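PDB 4Z0C: toll-like receptor 13 from Mus musculus, which recognises and binds bacterial 23S ribosomal RNA and signals through MYD88 and TRAF6 to activate NF-kappa-B, cytokine secretion and the inflammatory response. Local coordinates for residues His263-Met268 with Val290-Gly295; Leu281-Phe286 with Leu305-Leu310; Asp315-Asn320 with Gln339-Asn344. One frame throughout, in Å; residues are numbered along the deposited sequence.

Contact 1 of 3, residues His263-Met268 with Val290-Gly295; sequences HGHLDM and VTNAEG. With NAG (2-acetamido-2-deoxy-beta-D-glucopyranose), chain O.
A loop-to-loop contact, largely buried, joins repeats LRR 10 and LRR 11 of the ectodomain where each coil leaves its inner strand and turns toward its helix. One backbone bond pins the two segments: Leu266 N donates to Val290 O over 2.8 Å, nearly straight at 162° and in the carbonyl plane on a lone pair. The same oxygen also receives a CA-H...O approach from His265 CA at 3.2 Å, so two consecutive residues close on one acceptor. Beside this bond, Leu266 sets CG and CD1 obliquely against Val290 CG2, with CG at 3.7 Å. This belongs to the leucine-rich-repeat solenoid, whose successive coils stack here through their loops as well as their strands. Asn313 OD1, one coil on, accepts from Val290 N. Asn292 N-caps helix 293-302: its CG occupies the crowded position between N and C (chi1 59°), which turns OD1 back to two weak bonds with Glu294 N and Gly295 N. At the first turn of that helix, the Met268 chain, bent at chi2 and chi3, lays CG 3.9 Å from Gly295 O. The His265 ring is sandwiched, with the Thr291 carbonyl carbon over the centre of one face and O6 of an N-acetylglucosamine, offset toward the rim, over the opposite one. The Asn292 amide crosses the imidazole steeply, ND2 lying 3.9 Å from NE2. O6 also accepts His265 N at 2.9 Å in an almost linear bond, while Gly264 CA passes 3.4 Å from this oxygen on a backbone with positive phi. The sugar is probably carried by Asn289, the residue just before Val290, whose backbone O forms a weak hydrogen bond with His265 ND1.

Contact 2 of 3, residues Leu281-Phe286 with Leu305-Leu310; sequences LETLVF and LLFLDL
Strands 283-285 and 307-309 run parallel, their short axes 4.8 Å apart at closest approach, as neighbours in the concave row of the leucine-rich-repeat solenoid. Leu305 shows how a consensus leucine enters the core. Its CB lies 3.7 Å from Glu282 O; CG is anti to the carbonyl carbon (chi1 -55°) and carries the branch inward; CD1 then reaches Leu284 CB at 3.7 Å, and CD2 rests against the Glu282 carbonyl and the CD2 of Leu281. Also inside, Leu310 CD2 touches the Phe286 ring at its edge. From helix 293-302, Leu299 packs on Leu284, Phe286 and Leu308, and Ile296 on Leu310.

On the opposite face Thr283 OG1 and CG2 meet Phe307 CB and CD2. Glu282 O is gripped twice, by Leu306 N at 2.7 Å on a lone pair and by Phe307 N at 3.0 Å almost along the C=O axis. Leu284 N to Phe307 O, Asp309 N to Leu284 O and Phe286 N to Asp309 O continue the alternation. Asp309 gives CB to Val285, its OD1 bonding Gln287 NE2. Backbone bonds thus fix the register, leucines and Phe286 fill the interior, and the concave face mixes polar Thr283 and Asp309 with Val285 and Phe307.

Contact 3 of 3, residues Asp315-Asn320 with Gln339-Asn344; sequences DLIYLN and QLSFIN. With NAG (2-acetamido-2-deoxy-beta-D-glucopyranose), chain P.
Ser341 N to Ile317 O, at 2.8 Å and 167°, is the shortest and straightest bond between repeats LRR 12 and LRR 13 here. Leu319 N gives to Phe342 O at 3.1 Å in the carbonyl plane, and Gln339 N reaches Leu316 O almost along its C=O axis. Two weak bonds, Phe342 N to Ile317 O and Asn344 N to Leu319 O, each 3.4 Å, extend the pairing. It leads into a two-strand parallel pair, 318-319 with 342-343, bridged at Tyr318 with Phe342 and Leu319 with Ile343, a second small sheet separate from the concave row.

Leu319 and Ile343 project to the buried side, lying side by side with their CD1 atoms 4.1 Å apart, while Leu340 CD2 wedges obliquely against Leu319 CD1 at 3.8 Å and also touches Leu316 CB. Helix 293-302 of the preceding coil backs this cluster through Ile296 and Ala293. On the other side Tyr318 CB abuts Phe342 CB, and the Phe342 ring turns its edge toward CB of both Tyr318 and Asn320.

Asn320 ND2 is covalently bonded to C1 of an N-acetylglucosamine. Tyr318, with CG in the crowded position between N and C (chi1 58°), presents a ring face to this sugar, O5 lying 3.5 Å from CE2. Against the Asn320 CB sits Asn344 OD1 at 3.4 Å, although its hydrogen bond goes to Arg346 N. The strand pair is chemically divided: an aliphatic side sealed into the coil, and an aromatic, glycan-bearing side where the sugar lies over the Tyr318 ring face, which probably limits its motion.

The three contacts lie in successive coils, LRR 10 to LRR 13. Contact 1 and contact 2, with centres about 15 Å apart, share a core: Met268 CE lies 3.4 Å from Phe286 CZ, and Thr291 CG2 is 3.9 Å from Leu310 CD2. Helix 293-302, which begins in contact 1, leads on from strand 283-285 to strand 307-309. Contacts 1 and 3 each hold an N-acetylglucosamine; they meet where Leu316 CD2 comes 3.4 Å from Ala293 N and, beside the sugar of contact 1, where His265 CE1 lies 2.9 Å from Asp315 OD2. Contacts 2 and 3 do not touch. None reaches the bound RNA: nearest atoms are about 25, 18 and 23 Å away for contacts 1, 2 and 3.

Contact 1 of 3, residues His263-Met268 with Val290-Gly295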
loop_
_atom_site.group_PDB
_atom_site.type_symbol
_atom_site.label_atom_id
_atom_site.label_comp_id
_atom_site.label_asym_id
_atom_site.label_seq_id
_atom_site.Cartn_x
_atom_site.Cartn_y
_atom_site.Cartn_z
ATOM N N HIS A 263 -15.104 18.489 -34.431
ATOM C CA HIS A 263 -15.661 18.313 -35.768
ATOM C C HIS A 263 -17.178 18.556 -35.803
ATOM O O HIS A 263 -17.726 19.011 -36.805
ATOM C CB HIS A 263 -15.278 16.959 -36.375
ATOM C CG HIS A 263 -15.254 16.972 -37.872
ATOM N ND1 HIS A 263 -16.360 16.674 -38.640
ATOM C CD2 HIS A 263 -14.265 17.286 -38.740
ATOM C CE1 HIS A 263 -16.048 16.789 -39.918
ATOM N NE2 HIS A 263 -14.784 17.161 -40.008
ATOM N N GLY A 264 -17.853 18.265 -34.699
ATOM C CA GLY A 264 -19.250 18.634 -34.573
ATOM C C GLY A 264 -20.231 17.617 -35.111
ATOM O O GLY A 264 -19.843 16.608 -35.688
ATOM N N HIS A 265 -21.514 17.902 -34.922
ATOM C CA HIS A 265 -22.573 16.965 -35.278
ATOM C C HIS A 265 -22.580 16.667 -36.774
ATOM O O HIS A 265 -22.196 17.512 -37.586
ATOM C CB HIS A 265 -23.941 17.532 -34.884
ATOM C CG HIS A 265 -24.047 17.944 -33.449
ATOM N ND1 HIS A 265 -23.087 17.635 -32.508
ATOM C CD2 HIS A 265 -24.998 18.655 -32.801
ATOM C CE1 HIS A 265 -23.449 18.130 -31.338
ATOM N NE2 HIS A 265 -24.605 18.753 -31.487
ATOM N N LEU A 266 -23.005 15.458 -37.126
ATOM C CA LEU A 266 -23.220 15.091 -38.523
ATOM C C LEU A 266 -24.631 15.519 -38.921
ATOM O O LEU A 266 -25.522 15.586 -38.075
ATOM C CB LEU A 266 -23.053 13.579 -38.717
ATOM C CG LEU A 266 -21.666 12.941 -38.588
ATOM C CD1 LEU A 266 -21.690 11.406 -38.856
ATOM C CD2 LEU A 266 -20.659 13.633 -39.507
ATOM N N ASP A 267 -24.832 15.785 -40.207
ATOM C CA ASP A 267 -26.150 16.118 -40.735
ATOM C C ASP A 267 -27.001 14.854 -40.769
ATOM O O ASP A 267 -26.813 14.018 -41.646
ATOM C CB ASP A 267 -25.991 16.674 -42.156
ATOM C CG ASP A 267 -27.273 17.291 -42.701
ATOM O OD1 ASP A 267 -28.364 16.721 -42.456
ATOM O OD2 ASP A 267 -27.180 18.338 -43.396
ATOM N N MET A 268 -27.947 14.713 -39.840
ATOM C CA MET A 268 -28.751 13.485 -39.779
ATOM C C MET A 268 -29.530 13.190 -41.049
ATOM O O MET A 268 -29.864 12.036 -41.317
ATOM C CB MET A 268 -29.715 13.486 -38.588
ATOM C CG MET A 268 -29.104 13.061 -37.271
ATOM S SD MET A 268 -28.140 11.545 -37.389
ATOM C CE MET A 268 -26.506 12.286 -37.409
ATOM N N VAL A 290 -21.011 13.493 -32.370
ATOM C CA VAL A 290 -21.509 13.312 -33.706
ATOM C C VAL A 290 -23.017 13.655 -33.725
ATOM O O VAL A 290 -23.575 13.985 -34.759
ATOM C CB VAL A 290 -21.150 11.866 -34.165
ATOM C CG1 VAL A 290 -22.379 11.052 -34.482
ATOM C CG2 VAL A 290 -20.204 11.912 -35.340
ATOM N N THR A 291 -23.651 13.645 -32.558
ATOM C CA THR A 291 -25.087 13.895 -32.458
ATOM C C THR A 291 -25.505 14.438 -31.084
ATOM O O THR A 291 -24.709 14.481 -30.156
ATOM C CB THR A 291 -25.891 12.604 -32.723
ATOM O OG1 THR A 291 -27.287 12.910 -32.845
ATOM C CG2 THR A 291 -25.710 11.634 -31.570
ATOM N N ASN A 292 -26.751 14.884 -30.979
ATOM C CA ASN A 292 -27.371 15.166 -29.695
ATOM C C ASN A 292 -28.633 14.327 -29.501
ATOM O O ASN A 292 -28.886 13.428 -30.292
ATOM C CB ASN A 292 -27.613 16.672 -29.458
ATOM C CG ASN A 292 -28.506 17.337 -30.514
ATOM O OD1 ASN A 292 -29.291 16.692 -31.230
ATOM N ND2 ASN A 292 -28.409 18.664 -30.577
ATOM N N ALA A 293 -29.409 14.599 -28.454
ATOM C CA ALA A 293 -30.560 13.749 -28.139
ATOM C C ALA A 293 -31.558 13.706 -29.276
ATOM O O ALA A 293 -32.143 12.655 -29.562
ATOM C CB ALA A 293 -31.248 14.222 -26.888
ATOM N N GLU A 294 -31.762 14.853 -29.916
ATOM C CA GLU A 294 -32.800 14.962 -30.927
ATOM C C GLU A 294 -32.390 14.212 -32.197
ATOM O O GLU A 294 -33.219 13.575 -32.848
ATOM C CB GLU A 294 -33.115 16.433 -31.205
ATOM C CG GLU A 294 -33.014 16.821 -32.649
ATOM C CD GLU A 294 -34.361 17.189 -33.204
ATOM O OE1 GLU A 294 -35.375 16.885 -32.536
ATOM O OE2 GLU A 294 -34.408 17.758 -34.312
ATOM N N GLY A 295 -31.099 14.239 -32.513
ATOM C CA GLY A 295 -30.581 13.466 -33.625
ATOM C C GLY A 295 -30.739 11.966 -33.423
ATOM O O GLY A 295 -30.886 11.227 -34.381
HETATM C C1 NAG O . -20.613 20.217 -30.161
HETATM C C2 NAG O . -19.252 20.822 -29.897
HETATM C C3 NAG O . -19.485 22.320 -29.981
HETATM C C4 NAG O . -20.049 22.664 -31.376
HETATM C C5 NAG O . -21.037 21.610 -31.937
HETATM C C6 NAG O . -21.114 21.609 -33.461
HETATM C C7 NAG O . -17.449 20.074 -28.433
HETATM C C8 NAG O . -17.110 19.391 -27.149
HETATM N N2 NAG O . -18.731 20.350 -28.627
HETATM O O3 NAG O . -18.274 22.989 -29.704
HETATM O O4 NAG O . -20.695 23.925 -31.317
HETATM O O5 NAG O . -20.745 20.275 -31.553
HETATM O O6 NAG O . -21.987 20.575 -33.861
HETATM O O7 NAG O . -16.562 20.363 -29.225
#

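Contact 2 of 3, residues Leu281-Phe286 with Leu305-Leu310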
loop_
_atom_site.group_PDB
_atom_site.type_symbol
_atom_site.label_atom_id
_atom_site.label_comp_id
_atom_site.label_asym_id
_atom_site.label_seq_id
_atom_site.Cartn_x
_atom_site.Cartn_y
_atom_site.Cartn_z
ATOM N N LEU A 281 -27.990 -3.535 -42.075
ATOM C CA LEU A 281 -27.265 -2.779 -41.070
ATOM C C LEU A 281 -27.855 -3.038 -39.685
ATOM O O LEU A 281 -29.043 -2.850 -39.472
ATOM C CB LEU A 281 -27.312 -1.287 -41.392
ATOM C CG LEU A 281 -26.500 -0.426 -40.423
ATOM C CD1 LEU A 281 -24.999 -0.613 -40.633
ATOM C CD2 LEU A 281 -26.889 1.048 -40.533
ATOM N N GLU A 282 -27.041 -3.509 -38.754
ATOM C CA GLU A 282 -27.549 -3.728 -37.393
ATOM C C GLU A 282 -26.665 -3.153 -36.273
ATOM O O GLU A 282 -27.104 -3.004 -35.132
ATOM C CB GLU A 282 -27.882 -5.206 -37.183
ATOM C CG GLU A 282 -26.717 -6.150 -37.282
ATOM C CD GLU A 282 -27.184 -7.580 -37.536
ATOM O OE1 GLU A 282 -28.311 -7.744 -38.066
ATOM O OE2 GLU A 282 -26.436 -8.531 -37.209
ATOM N N THR A 283 -25.453 -2.754 -36.637
ATOM C CA THR A 283 -24.521 -2.156 -35.702
ATOM C C THR A 283 -24.058 -0.807 -36.227
ATOM O O THR A 283 -23.560 -0.700 -37.356
ATOM C CB THR A 283 -23.293 -3.047 -35.480
ATOM O OG1 THR A 283 -23.655 -4.189 -34.694
ATOM C CG2 THR A 283 -22.191 -2.281 -34.772
ATOM N N LEU A 284 -24.261 0.226 -35.408
ATOM C CA LEU A 284 -23.794 1.567 -35.727
ATOM C C LEU A 284 -22.977 2.143 -34.576
ATOM O O LEU A 284 -23.492 2.358 -33.473
ATOM C CB LEU A 284 -24.974 2.493 -36.082
ATOM C CG LEU A 284 -24.558 3.939 -36.353
ATOM C CD1 LEU A 284 -23.607 4.012 -37.531
ATOM C CD2 LEU A 284 -25.755 4.838 -36.558
ATOM N N VAL A 285 -21.699 2.386 -34.848
ATOM C CA VAL A 285 -20.828 3.058 -33.907
ATOM C C VAL A 285 -20.766 4.547 -34.266
ATOM O O VAL A 285 -20.338 4.936 -35.355
ATOM C CB VAL A 285 -19.444 2.377 -33.849
ATOM C CG1 VAL A 285 -18.552 3.037 -32.796
ATOM C CG2 VAL A 285 -19.621 0.898 -33.491
ATOM N N PHE A 286 -21.189 5.377 -33.323
ATOM C CA PHE A 286 -21.592 6.750 -33.607
ATOM C C PHE A 286 -21.074 7.682 -32.499
ATOM O O PHE A 286 -21.841 8.179 -31.677
ATOM C CB PHE A 286 -23.125 6.785 -33.682
ATOM C CG PHE A 286 -23.677 7.740 -34.703
ATOM C CD1 PHE A 286 -23.163 7.776 -35.991
ATOM C CD2 PHE A 286 -24.745 8.575 -34.381
ATOM C CE1 PHE A 286 -23.676 8.650 -36.934
ATOM C CE2 PHE A 286 -25.269 9.447 -35.316
ATOM C CZ PHE A 286 -24.731 9.484 -36.594
ATOM N N LEU A 305 -31.505 -0.906 -35.602
ATOM C CA LEU A 305 -30.258 -1.389 -35.006
ATOM C C LEU A 305 -30.429 -2.398 -33.879
ATOM O O LEU A 305 -31.408 -2.336 -33.130
ATOM C CB LEU A 305 -29.420 -0.224 -34.496
ATOM C CG LEU A 305 -29.107 0.863 -35.518
ATOM C CD1 LEU A 305 -28.412 2.059 -34.851
ATOM C CD2 LEU A 305 -28.277 0.304 -36.666
ATOM N N LEU A 306 -29.460 -3.319 -33.777
ATOM C CA LEU A 306 -29.312 -4.221 -32.622
ATOM C C LEU A 306 -28.323 -3.637 -31.606
ATOM O O LEU A 306 -28.515 -3.747 -30.393
ATOM C CB LEU A 306 -28.791 -5.595 -33.061
ATOM C CG LEU A 306 -29.681 -6.390 -34.027
ATOM C CD1 LEU A 306 -29.139 -7.826 -34.270
ATOM C CD2 LEU A 306 -31.112 -6.415 -33.501
ATOM N N PHE A 307 -27.282 -3.000 -32.134
ATOM C CA PHE A 307 -26.219 -2.422 -31.340
ATOM C C PHE A 307 -25.965 -0.991 -31.798
ATOM O O PHE A 307 -25.573 -0.755 -32.938
ATOM C CB PHE A 307 -24.938 -3.270 -31.484
ATOM C CG PHE A 307 -23.733 -2.707 -30.752
ATOM C CD1 PHE A 307 -23.881 -1.959 -29.596
ATOM C CD2 PHE A 307 -22.452 -2.937 -31.226
ATOM C CE1 PHE A 307 -22.772 -1.449 -28.936
ATOM C CE2 PHE A 307 -21.342 -2.428 -30.565
ATOM C CZ PHE A 307 -21.501 -1.688 -29.425
ATOM N N LEU A 308 -26.166 -0.046 -30.886
ATOM C CA LEU A 308 -25.848 1.355 -31.118
ATOM C C LEU A 308 -24.812 1.832 -30.080
ATOM O O LEU A 308 -24.998 1.665 -28.877
ATOM C CB LEU A 308 -27.128 2.198 -31.047
ATOM C CG LEU A 308 -26.983 3.726 -31.067
ATOM C CD1 LEU A 308 -26.225 4.215 -32.304
ATOM C CD2 LEU A 308 -28.335 4.428 -30.949
ATOM N N ASP A 309 -23.718 2.418 -30.554
ATOM C CA ASP A 309 -22.685 2.919 -29.670
ATOM C C ASP A 309 -22.633 4.439 -29.754
ATOM O O ASP A 309 -22.233 4.986 -30.773
ATOM C CB ASP A 309 -21.322 2.338 -30.038
ATOM C CG ASP A 309 -20.254 2.586 -28.959
ATOM O OD1 ASP A 309 -20.265 3.658 -28.299
ATOM O OD2 ASP A 309 -19.394 1.695 -28.769
ATOM N N LEU A 310 -23.019 5.118 -28.671
ATOM C CA LEU A 310 -23.055 6.577 -28.662
ATOM C C LEU A 310 -22.018 7.195 -27.737
ATOM O O LEU A 310 -22.177 8.327 -27.294
ATOM C CB LEU A 310 -24.448 7.080 -28.291
ATOM C CG LEU A 310 -25.519 6.965 -29.383
ATOM C CD1 LEU A 310 -26.914 7.265 -28.832
ATOM C CD2 LEU A 310 -25.177 7.885 -30.537
#

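Contact 3 of 3, residues Asp315-Asn320 with Gln339-Asn344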
loop_
_atom_site.group_PDB
_atom_site.type_symbol
_atom_site.label_atom_id
_atom_site.label_comp_id
_atom_site.label_asym_id
_atom_site.label_seq_id
_atom_site.Cartn_x
_atom_site.Cartn_y
_atom_site.Cartn_z
ATOM N N ASP A 315 -22.587 16.326 -25.911
ATOM C CA ASP A 315 -23.829 17.098 -25.795
ATOM C C ASP A 315 -24.988 16.309 -25.184
ATOM O O ASP A 315 -26.106 16.830 -25.068
ATOM C CB ASP A 315 -24.251 17.676 -27.149
ATOM C CG ASP A 315 -23.452 18.911 -27.529
ATOM O OD1 ASP A 315 -22.772 19.481 -26.650
ATOM O OD2 ASP A 315 -23.494 19.304 -28.714
ATOM N N LEU A 316 -24.738 15.053 -24.821
ATOM C CA LEU A 316 -25.744 14.291 -24.091
ATOM C C LEU A 316 -25.540 14.552 -22.583
ATOM O O LEU A 316 -24.580 14.062 -21.975
ATOM C CB LEU A 316 -25.671 12.792 -24.414
ATOM C CG LEU A 316 -25.899 12.318 -25.854
ATOM C CD1 LEU A 316 -25.929 10.793 -25.925
ATOM C CD2 LEU A 316 -27.174 12.931 -26.475
ATOM N N ILE A 317 -26.413 15.373 -22.006
ATOM C CA ILE A 317 -26.319 15.756 -20.603
ATOM C C ILE A 317 -27.480 15.154 -19.796
ATOM O O ILE A 317 -27.315 14.729 -18.656
ATOM C CB ILE A 317 -26.269 17.281 -20.462
ATOM C CG1 ILE A 317 -25.117 17.829 -21.306
ATOM C CG2 ILE A 317 -26.141 17.703 -18.963
ATOM C CD1 ILE A 317 -24.896 19.326 -21.173
ATOM N N TYR A 318 -28.662 15.140 -20.383
ATOM C CA TYR A 318 -29.771 14.362 -19.838
ATOM C C TYR A 318 -30.549 13.644 -20.949
ATOM O O TYR A 318 -30.571 14.082 -22.109
ATOM C CB TYR A 318 -30.710 15.220 -18.991
ATOM C CG TYR A 318 -31.313 16.403 -19.710
ATOM C CD1 TYR A 318 -30.682 17.643 -19.703
ATOM C CD2 TYR A 318 -32.530 16.287 -20.380
ATOM C CE1 TYR A 318 -31.239 18.729 -20.357
ATOM C CE2 TYR A 318 -33.097 17.370 -21.042
ATOM C CZ TYR A 318 -32.444 18.581 -21.029
ATOM O OH TYR A 318 -33.000 19.644 -21.689
ATOM N N LEU A 319 -31.168 12.526 -20.585
ATOM C CA LEU A 319 -32.052 11.807 -21.481
ATOM C C LEU A 319 -33.333 11.486 -20.736
ATOM O O LEU A 319 -33.368 10.592 -19.906
ATOM C CB LEU A 319 -31.379 10.531 -21.999
ATOM C CG LEU A 319 -30.233 10.755 -22.985
ATOM C CD1 LEU A 319 -29.300 9.547 -23.004
ATOM C CD2 LEU A 319 -30.784 11.019 -24.378
ATOM N N ASN A 320 -34.389 12.228 -21.019
ATOM C CA ASN A 320 -35.636 12.012 -20.302
ATOM C C ASN A 320 -36.857 12.137 -21.195
ATOM O O ASN A 320 -37.945 12.421 -20.711
ATOM C CB ASN A 320 -35.736 12.968 -19.102
ATOM C CG ASN A 320 -35.737 14.441 -19.508
ATOM O OD1 ASN A 320 -35.366 14.791 -20.629
ATOM N ND2 ASN A 320 -36.152 15.310 -18.579
ATOM N N GLN A 339 -21.651 13.247 -21.155
ATOM C CA GLN A 339 -21.705 14.157 -20.002
ATOM C C GLN A 339 -23.015 13.977 -19.246
ATOM O O GLN A 339 -23.541 14.909 -18.686
ATOM C CB GLN A 339 -21.570 15.608 -20.462
ATOM C CG GLN A 339 -20.267 15.915 -21.182
ATOM C CD GLN A 339 -19.087 15.907 -20.237
ATOM O OE1 GLN A 339 -19.154 16.477 -19.154
ATOM N NE2 GLN A 339 -18.006 15.256 -20.636
ATOM N N LEU A 340 -23.537 12.761 -19.238
ATOM C CA LEU A 340 -24.849 12.507 -18.671
ATOM C C LEU A 340 -24.850 12.681 -17.164
ATOM O O LEU A 340 -23.980 12.135 -16.470
ATOM C CB LEU A 340 -25.291 11.089 -19.017
ATOM C CG LEU A 340 -25.573 10.841 -20.506
ATOM C CD1 LEU A 340 -25.630 9.348 -20.801
ATOM C CD2 LEU A 340 -26.890 11.546 -20.912
ATOM N N SER A 341 -25.808 13.453 -16.656
ATOM C CA SER A 341 -26.002 13.511 -15.220
ATOM C C SER A 341 -27.426 13.129 -14.855
ATOM O O SER A 341 -27.736 12.887 -13.696
ATOM C CB SER A 341 -25.611 14.878 -14.648
ATOM O OG SER A 341 -26.469 15.912 -15.092
ATOM N N PHE A 342 -28.301 13.042 -15.842
ATOM C CA PHE A 342 -29.667 12.647 -15.527
ATOM C C PHE A 342 -30.224 11.714 -16.569
ATOM O O PHE A 342 -30.069 11.946 -17.768
ATOM C CB PHE A 342 -30.592 13.867 -15.352
ATOM C CG PHE A 342 -31.963 13.508 -14.844
ATOM C CD1 PHE A 342 -32.162 13.197 -13.505
ATOM C CD2 PHE A 342 -33.051 13.468 -15.702
ATOM C CE1 PHE A 342 -33.428 12.858 -13.039
ATOM C CE2 PHE A 342 -34.319 13.131 -15.244
ATOM C CZ PHE A 342 -34.510 12.830 -13.923
ATOM N N ILE A 343 -30.867 10.649 -16.108
ATOM C CA ILE A 343 -31.479 9.695 -17.022
ATOM C C ILE A 343 -32.668 9.095 -16.290
ATOM O O ILE A 343 -32.627 8.937 -15.070
ATOM C CB ILE A 343 -30.455 8.612 -17.458
ATOM C CG1 ILE A 343 -30.898 7.882 -18.721
ATOM C CG2 ILE A 343 -30.131 7.637 -16.317
ATOM C CD1 ILE A 343 -29.723 7.424 -19.531
ATOM N N ASN A 344 -33.750 8.808 -17.002
ATOM C CA ASN A 344 -34.922 8.254 -16.328
ATOM C C ASN A 344 -35.774 7.282 -17.146
ATOM O O ASN A 344 -35.365 6.781 -18.172
ATOM C CB ASN A 344 -35.784 9.382 -15.751
ATOM C CG ASN A 344 -36.558 10.145 -16.819
ATOM O OD1 ASN A 344 -36.504 9.825 -18.015
ATOM N ND2 ASN A 344 -37.291 11.162 -16.388
HETATM C C1 NAG P . -36.077 16.691 -19.010
HETATM C C2 NAG P . -37.527 17.174 -18.877
HETATM C C3 NAG P . -37.640 18.703 -18.914
HETATM C C4 NAG P . -36.654 19.354 -17.956
HETATM C C5 NAG P . -35.233 18.851 -18.224
HETATM C C6 NAG P . -34.231 19.409 -17.201
HETATM C C7 NAG P . -39.426 15.840 -19.752
HETATM C C8 NAG P . -40.386 15.788 -20.902
HETATM N N2 NAG P . -38.326 16.580 -19.939
HETATM O O3 NAG P . -38.945 19.139 -18.579
HETATM O O4 NAG P . -36.735 20.764 -18.090
HETATM O O5 NAG P . -35.154 17.431 -18.223
HETATM O O6 NAG P . -34.392 18.849 -15.908
HETATM O O7 NAG P . -39.682 15.223 -18.720
#